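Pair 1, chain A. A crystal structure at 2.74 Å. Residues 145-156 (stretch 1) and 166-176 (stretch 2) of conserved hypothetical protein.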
# COMPACT_ATOMS: atom_id res chain seq x y z
N ASP A 145 -0.39 -4.52 18.87
CA ASP A 145 0.29 -4.63 20.16
C ASP A 145 1.52 -3.72 20.23
O ASP A 145 1.90 -3.27 21.31
CB ASP A 145 0.72 -6.08 20.44
CG ASP A 145 -0.40 -7.08 20.68
OD1 ASP A 145 -1.39 -6.70 21.35
OD2 ASP A 145 -0.23 -8.26 20.32
N ARG A 146 2.15 -3.46 19.06
CA ARG A 146 3.35 -2.64 18.93
C ARG A 146 3.06 -1.13 18.89
O ARG A 146 4.01 -0.35 18.86
CB ARG A 146 4.11 -3.01 17.65
CG ARG A 146 4.68 -4.42 17.62
CD ARG A 146 6.07 -4.40 17.04
NE ARG A 146 6.10 -3.81 15.70
CZ ARG A 146 7.21 -3.46 15.06
NH1 ARG A 146 8.40 -3.62 15.64
NH2 ARG A 146 7.15 -2.93 13.85
N ILE A 147 1.78 -0.72 18.91
CA ILE A 147 1.42 0.70 18.88
C ILE A 147 1.70 1.30 20.26
O ILE A 147 1.23 0.79 21.28
CB ILE A 147 -0.05 0.94 18.44
CG1 ILE A 147 -0.32 0.29 17.06
CG2 ILE A 147 -0.37 2.44 18.41
CD1 ILE A 147 -1.75 0.27 16.60
N ASP A 148 2.49 2.39 20.28
CA ASP A 148 2.87 3.12 21.47
C ASP A 148 2.05 4.41 21.59
O ASP A 148 1.39 4.63 22.60
CB ASP A 148 4.37 3.43 21.45
CG ASP A 148 4.90 4.17 22.66
OD1 ASP A 148 4.56 3.77 23.79
OD2 ASP A 148 5.72 5.09 22.48
N LYS A 149 2.11 5.26 20.54
CA LYS A 149 1.41 6.55 20.49
C LYS A 149 0.80 6.83 19.11
O LYS A 149 1.32 6.38 18.09
CB LYS A 149 2.37 7.71 20.84
CG LYS A 149 2.87 7.73 22.28
N ILE A 150 -0.30 7.61 19.12
CA ILE A 150 -0.98 8.11 17.92
C ILE A 150 -0.51 9.54 17.78
O ILE A 150 -0.56 10.29 18.75
CB ILE A 150 -2.53 7.94 17.98
CG1 ILE A 150 -2.97 6.49 18.35
CG2 ILE A 150 -3.22 8.46 16.71
CD1 ILE A 150 -2.52 5.34 17.40
N ILE A 151 0.00 9.92 16.60
CA ILE A 151 0.53 11.27 16.43
C ILE A 151 -0.30 12.06 15.40
O ILE A 151 -0.70 11.53 14.37
CB ILE A 151 2.04 11.31 16.05
CG1 ILE A 151 2.35 10.53 14.74
CG2 ILE A 151 2.89 10.81 17.23
CD1 ILE A 151 3.76 10.70 14.16
N ALA A 152 -0.56 13.33 15.73
CA ALA A 152 -1.24 14.30 14.88
C ALA A 152 -0.19 15.24 14.31
O ALA A 152 0.01 16.36 14.78
CB ALA A 152 -2.31 15.04 15.68
N VAL A 153 0.56 14.71 13.33
CA VAL A 153 1.70 15.36 12.68
C VAL A 153 1.20 16.43 11.67
O VAL A 153 0.32 16.17 10.85
CB VAL A 153 2.64 14.31 11.99
CG1 VAL A 153 1.89 13.37 11.05
CG2 VAL A 153 3.83 14.95 11.31
N LEU A 154 1.78 17.64 11.78
CA LEU A 154 1.51 18.79 10.91
C LEU A 154 2.07 18.51 9.50
O LEU A 154 3.24 18.10 9.40
CB LEU A 154 2.15 20.06 11.52
CG LEU A 154 2.11 21.37 10.70
CD1 LEU A 154 0.71 21.93 10.58
CD2 LEU A 154 2.98 22.43 11.35
N PRO A 155 1.29 18.70 8.40
CA PRO A 155 1.82 18.44 7.06
C PRO A 155 3.08 19.26 6.77
O PRO A 155 3.16 20.42 7.17
CB PRO A 155 0.67 18.84 6.13
CG PRO A 155 -0.55 18.72 6.97
CD PRO A 155 -0.12 19.16 8.33
N THR A 156 4.07 18.63 6.11
CA THR A 156 5.39 19.18 5.77
C THR A 156 5.27 20.54 5.04
O THR A 156 6.07 21.44 5.31
CB THR A 156 6.16 18.17 4.90
OG1 THR A 156 6.11 16.88 5.51
CG2 THR A 156 7.61 18.56 4.66
N GLY A 166 -6.23 23.86 11.35
CA GLY A 166 -6.33 23.02 10.16
C GLY A 166 -6.27 21.53 10.42
O GLY A 166 -5.85 21.09 11.50
N SER A 167 -6.70 20.75 9.42
CA SER A 167 -6.71 19.29 9.48
C SER A 167 -5.31 18.73 9.32
O SER A 167 -4.59 19.09 8.39
CB SER A 167 -7.64 18.72 8.41
OG SER A 167 -8.97 19.17 8.60
N VAL A 168 -4.91 17.86 10.27
CA VAL A 168 -3.61 17.20 10.29
C VAL A 168 -3.84 15.68 10.30
O VAL A 168 -4.72 15.21 11.03
CB VAL A 168 -2.69 17.66 11.47
CG1 VAL A 168 -2.30 19.13 11.33
CG2 VAL A 168 -3.32 17.39 12.83
N PRO A 169 -3.08 14.89 9.50
CA PRO A 169 -3.30 13.43 9.50
C PRO A 169 -2.86 12.76 10.80
O PRO A 169 -1.98 13.26 11.50
CB PRO A 169 -2.44 12.95 8.34
CG PRO A 169 -1.37 13.97 8.19
CD PRO A 169 -2.01 15.27 8.55
N LEU A 170 -3.48 11.61 11.12
CA LEU A 170 -3.17 10.81 12.29
C LEU A 170 -2.38 9.57 11.88
O LEU A 170 -2.77 8.87 10.94
CB LEU A 170 -4.45 10.41 13.05
CG LEU A 170 -5.17 11.54 13.81
CD1 LEU A 170 -6.61 11.17 14.09
CD2 LEU A 170 -4.44 11.90 15.09
N GLN A 171 -1.25 9.31 12.58
CA GLN A 171 -0.36 8.17 12.34
C GLN A 171 -0.12 7.36 13.61
O GLN A 171 -0.04 7.93 14.70
CB GLN A 171 1.01 8.63 11.78
CG GLN A 171 0.97 9.25 10.39
CD GLN A 171 2.33 9.69 9.91
OE1 GLN A 171 3.18 10.17 10.68
NE2 GLN A 171 2.56 9.60 8.61
N ALA A 172 -0.00 6.03 13.48
CA ALA A 172 0.27 5.11 14.59
C ALA A 172 1.74 4.74 14.59
O ALA A 172 2.23 4.19 13.60
CB ALA A 172 -0.61 3.88 14.48
N ILE A 173 2.47 5.09 15.66
CA ILE A 173 3.91 4.82 15.75
C ILE A 173 4.22 3.93 16.98
O ILE A 173 3.43 3.86 17.93
CB ILE A 173 4.77 6.12 15.78
CG1 ILE A 173 4.50 6.98 17.05
CG2 ILE A 173 4.60 6.93 14.48
CD1 ILE A 173 5.51 8.10 17.32
N ASP A 174 5.39 3.26 16.94
CA ASP A 174 5.89 2.41 18.02
C ASP A 174 6.87 3.22 18.90
O ASP A 174 7.11 4.39 18.61
CB ASP A 174 6.56 1.13 17.46
CG ASP A 174 7.78 1.29 16.55
OD1 ASP A 174 8.28 2.43 16.42
OD2 ASP A 174 8.26 0.27 16.02
N ARG A 175 7.43 2.58 19.96
CA ARG A 175 8.38 3.16 20.92
C ARG A 175 9.59 3.84 20.24
O ARG A 175 10.14 4.79 20.79
CB ARG A 175 8.90 2.07 21.87
CG ARG A 175 7.86 1.50 22.83
CD ARG A 175 8.37 0.26 23.55
NE ARG A 175 9.55 0.51 24.38
CZ ARG A 175 10.21 -0.43 25.05
NH1 ARG A 175 9.81 -1.69 25.00
NH2 ARG A 175 11.27 -0.11 25.78
N ASN A 176 9.99 3.34 19.06
CA ASN A 176 11.13 3.84 18.29
C ASN A 176 10.71 4.93 17.27
O ASN A 176 11.58 5.50 16.60
CB ASN A 176 11.82 2.68 17.56
CG ASN A 176 12.30 1.57 18.48
OD1 ASN A 176 12.09 0.39 18.21
ND2 ASN A 176 12.90 1.93 19.61

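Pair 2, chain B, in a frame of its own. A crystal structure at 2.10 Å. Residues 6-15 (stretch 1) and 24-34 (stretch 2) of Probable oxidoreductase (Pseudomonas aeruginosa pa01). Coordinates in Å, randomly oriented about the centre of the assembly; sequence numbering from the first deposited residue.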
# COMPACT_ATOMS: atom_id res chain seq x y z
N GLN B 6 26.21 22.14 38.87
CA GLN B 6 25.76 22.67 37.55
C GLN B 6 24.30 22.27 37.30
O GLN B 6 23.83 21.26 37.82
CB GLN B 6 26.66 22.13 36.44
CG GLN B 6 26.45 22.69 35.03
CD GLN B 6 26.98 24.12 34.84
OE1 GLN B 6 28.19 24.36 34.83
NE2 GLN B 6 26.07 25.07 34.65
N ILE B 7 23.60 23.09 36.52
CA ILE B 7 22.17 22.90 36.27
C ILE B 7 21.89 22.44 34.84
O ILE B 7 22.41 23.00 33.88
CB ILE B 7 21.34 24.18 36.56
CG1 ILE B 7 21.41 24.51 38.07
CG2 ILE B 7 19.89 23.99 36.14
CD1 ILE B 7 20.58 23.57 38.93
N ASN B 8 21.04 21.42 34.73
CA ASN B 8 20.52 20.98 33.43
C ASN B 8 19.07 21.43 33.28
O ASN B 8 18.19 20.91 33.95
CB ASN B 8 20.61 19.45 33.31
CG ASN B 8 20.16 18.94 31.95
OD1 ASN B 8 20.26 19.64 30.93
ND2 ASN B 8 19.65 17.71 31.92
N ARG B 9 18.83 22.40 32.41
CA ARG B 9 17.47 22.84 32.14
C ARG B 9 16.84 21.84 31.18
O ARG B 9 17.47 21.42 30.20
CB ARG B 9 17.40 24.23 31.52
CG ARG B 9 18.06 25.33 32.36
CD ARG B 9 18.14 26.62 31.58
NE ARG B 9 18.93 26.48 30.36
CZ ARG B 9 18.89 27.32 29.33
NH1 ARG B 9 18.09 28.38 29.34
NH2 ARG B 9 19.64 27.08 28.28
N GLN B 10 15.59 21.48 31.45
CA GLN B 10 14.87 20.48 30.67
C GLN B 10 13.43 20.90 30.40
O GLN B 10 12.77 21.48 31.26
CB GLN B 10 14.81 19.15 31.41
CG GLN B 10 16.11 18.61 31.93
CD GLN B 10 15.88 17.29 32.65
OE1 GLN B 10 15.00 17.20 33.51
NE2 GLN B 10 16.62 16.25 32.27
N TYR B 11 12.96 20.58 29.21
CA TYR B 11 11.53 20.63 28.93
C TYR B 11 10.97 19.23 29.05
O TYR B 11 11.35 18.32 28.31
CB TYR B 11 11.23 21.20 27.55
CG TYR B 11 11.09 22.69 27.56
CD1 TYR B 11 9.97 23.29 28.13
CD2 TYR B 11 12.07 23.50 27.01
CE1 TYR B 11 9.83 24.67 28.14
CE2 TYR B 11 11.95 24.88 27.03
CZ TYR B 11 10.82 25.45 27.60
OH TYR B 11 10.70 26.81 27.62
N GLN B 12 10.07 19.07 30.02
CA GLN B 12 9.39 17.80 30.24
C GLN B 12 8.00 17.84 29.63
O GLN B 12 7.39 18.90 29.54
CB GLN B 12 9.29 17.47 31.71
CG GLN B 12 10.62 17.32 32.41
CD GLN B 12 10.48 17.14 33.91
OE1 GLN B 12 9.39 17.26 34.46
NE2 GLN B 12 11.60 16.86 34.58
N LEU B 13 7.51 16.68 29.21
CA LEU B 13 6.13 16.56 28.75
C LEU B 13 5.22 16.59 29.97
O LEU B 13 5.29 15.72 30.83
CB LEU B 13 5.92 15.28 27.94
CG LEU B 13 4.52 15.09 27.33
CD1 LEU B 13 4.26 16.14 26.26
CD2 LEU B 13 4.37 13.68 26.77
N ALA B 14 4.36 17.61 30.03
CA ALA B 14 3.55 17.88 31.22
C ALA B 14 2.14 17.31 31.08
O ALA B 14 1.59 16.75 32.02
CB ALA B 14 3.48 19.38 31.48
N GLN B 15 1.55 17.50 29.90
CA GLN B 15 0.24 16.91 29.60
C GLN B 15 0.10 16.64 28.11
O GLN B 15 0.64 17.37 27.27
CB GLN B 15 -0.90 17.83 30.08
CG GLN B 15 -0.87 19.24 29.51
CD GLN B 15 -2.04 20.11 29.99
OE1 GLN B 15 -2.55 19.99 31.12
NE2 GLN B 15 -2.49 21.00 29.11
N ASP B 24 0.72 24.84 28.20
CA ASP B 24 0.71 23.96 29.38
C ASP B 24 1.20 22.53 29.00
O ASP B 24 1.30 21.65 29.85
CB ASP B 24 -0.70 23.91 30.04
CG ASP B 24 -1.03 25.13 30.97
OD1 ASP B 24 -0.35 26.12 30.74
OD2 ASP B 24 -1.95 25.15 31.90
N THR B 25 1.51 22.32 27.72
CA THR B 25 1.92 21.00 27.22
C THR B 25 3.27 20.57 27.82
O THR B 25 3.46 19.41 28.18
CB THR B 25 2.02 20.98 25.69
OG1 THR B 25 0.75 21.40 25.13
CG2 THR B 25 2.34 19.59 25.20
N PHE B 26 4.18 21.53 27.93
CA PHE B 26 5.51 21.28 28.50
C PHE B 26 5.77 22.02 29.80
O PHE B 26 5.22 23.09 30.04
CB PHE B 26 6.60 21.67 27.50
CG PHE B 26 6.45 21.01 26.17
CD1 PHE B 26 6.83 19.69 26.01
CD2 PHE B 26 5.96 21.70 25.09
CE1 PHE B 26 6.70 19.07 24.78
CE2 PHE B 26 5.82 21.09 23.86
CZ PHE B 26 6.19 19.77 23.70
N SER B 27 6.59 21.41 30.65
CA SER B 27 7.07 22.04 31.89
C SER B 27 8.57 22.31 31.80
O SER B 27 9.36 21.41 31.50
CB SER B 27 6.76 21.20 33.14
OG SER B 27 5.37 21.04 33.31
N PHE B 28 8.95 23.56 32.06
CA PHE B 28 10.34 23.96 32.06
C PHE B 28 10.94 23.76 33.44
O PHE B 28 10.56 24.43 34.40
CB PHE B 28 10.47 25.41 31.60
CG PHE B 28 11.85 25.78 31.19
CD1 PHE B 28 12.60 24.91 30.42
CD2 PHE B 28 12.39 26.99 31.56
CE1 PHE B 28 13.88 25.22 30.04
CE2 PHE B 28 13.67 27.33 31.18
CZ PHE B 28 14.42 26.44 30.42
N VAL B 29 11.84 22.79 33.56
CA VAL B 29 12.34 22.38 34.88
C VAL B 29 13.88 22.46 34.96
O VAL B 29 14.59 22.25 33.97
CB VAL B 29 11.75 21.02 35.34
CG1 VAL B 29 12.42 20.57 36.63
CG2 VAL B 29 10.25 21.15 35.53
N GLU B 30 14.37 22.82 36.14
CA GLU B 30 15.80 22.85 36.40
C GLU B 30 16.18 21.66 37.24
O GLU B 30 15.63 21.45 38.32
CB GLU B 30 16.20 24.14 37.12
CG GLU B 30 16.01 25.38 36.26
CD GLU B 30 16.50 26.65 36.93
OE1 GLU B 30 16.93 26.59 38.11
OE2 GLU B 30 16.43 27.71 36.28
N THR B 31 17.12 20.87 36.73
CA THR B 31 17.54 19.64 37.39
C THR B 31 19.05 19.69 37.62
O THR B 31 19.80 20.18 36.77
CB THR B 31 17.21 18.43 36.52
OG1 THR B 31 15.81 18.45 36.19
CG2 THR B 31 17.51 17.12 37.26
N PRO B 32 19.51 19.16 38.76
CA PRO B 32 20.96 19.12 38.94
C PRO B 32 21.62 18.19 37.94
O PRO B 32 21.14 17.08 37.69
CB PRO B 32 21.14 18.58 40.37
CG PRO B 32 19.80 18.59 41.00
CD PRO B 32 18.78 18.59 39.91
N LEU B 33 22.74 18.64 37.38
CA LEU B 33 23.46 17.85 36.40
C LEU B 33 24.18 16.70 37.10
O LEU B 33 25.06 16.94 37.93
CB LEU B 33 24.49 18.70 35.65
CG LEU B 33 25.26 17.98 34.54
CD1 LEU B 33 24.31 17.45 33.47
CD2 LEU B 33 26.29 18.93 33.95
N GLY B 34 23.83 15.47 36.73
CA GLY B 34 24.50 14.29 37.29
C GLY B 34 25.84 13.98 36.65
O GLY B 34 26.41 14.80 35.92

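Both pairs are two antiparallel strands, and nearly the same geometry describes each: the N-to-C directions differ by 151° in both, and the axes approach to 4.6 Å in pair 1 and 4.5 Å in pair 2. Superposing N, CA and C of 14 central residues gives an RMSD of 0.7 Å. The register matches as well: Ile A151 with Gln A171 falls on Gln B10 with Val B29, and each is a hydrogen-bonded pair. In pair 1, Ile A151 N to Gln A171 O is 2.8 Å and Gln A171 N to Ile A151 O is 2.9 Å; in pair 2, Gln B10 N to Val B29 O and Val B29 N to Gln B10 O are both 2.8 Å.

The ladders part at Pro A169, which matches Ser B27. Proline has no amide hydrogen, so pair 1 cannot repeat the bond from Ser B27 N to Gln B12 O (2.9 Å). The reverse bond is also poor in pair 1: Val A153 N to Pro A169 O is 3.5 Å at 122°, a weak bond, whereas Gln B12 N to Ser B27 O is 2.9 Å at 172°.

On the face carrying Ile A150, Ala A152, Leu A170 and Ala A172, pair 1 packs small and branched aliphatic groups. Ala A152 CB lies 3.8 Å from Leu A170 CD2, and Ile A150 CD1 lies 3.8 Å from Ala A172 CB. The matched pair 2 positions are Arg B9, Tyr B11, Phe B28 and Glu B30. Tyr B11 and Phe B28 form, at the positions of the alanine-leucine contact, an offset stack, ring centroids 4.4 Å apart and planes at 27°; Tyr B11 CZ approaches Phe B28 CD1 to 3.4 Å. The CA atoms of Ala A152 and Tyr B11 superpose within 0.2 Å, so the change is made by the side chains, whose centres differ by 2.9 Å. Beside the stack, Arg B9 CB comes within 3.9 Å of Phe B28 CZ, while Arg B9 CG and Glu B30 CG are 4.4 Å apart, a contact between the aliphatic portions of two charged residues.

On the face of Ile A151, Gln A171 and Ile A173 the polar and apolar groups are distributed differently in the two pairs. Ile A151 CG2 meets Ile A173 CD1 at 3.8 Å. At the same positions, Gln B10 and Thr B31 are joined by a hydrogen bond from Thr B31 OG1 to Gln B10 OE1, 3.1 Å long. Val A153 CG1 lies 3.5 Å from Gln A171 OE1, while at the matched positions Gln B12 OE1 lies 4.1 Å from Val B29 CG2. All four contacts are diagonal, each joining a side chain to one two residues along from its paired partner.

Towards the end of stretch 1, Val A168 and Phe B26 superpose within 0.3 Å. Val A168 CG1 packs 3.7 Å from Pro A155 CD and 4.2 Å from Leu A154 CD1, and its CG2 lies 3.8 Å from Ala A152 CB. Phe B26 fills the matched position with CE1 4.1 Å from Leu B13 CD1 and CB 3.8 Å from Tyr B11 CD1. The leucines, Leu A154 and Leu B13, share t,p rotamers.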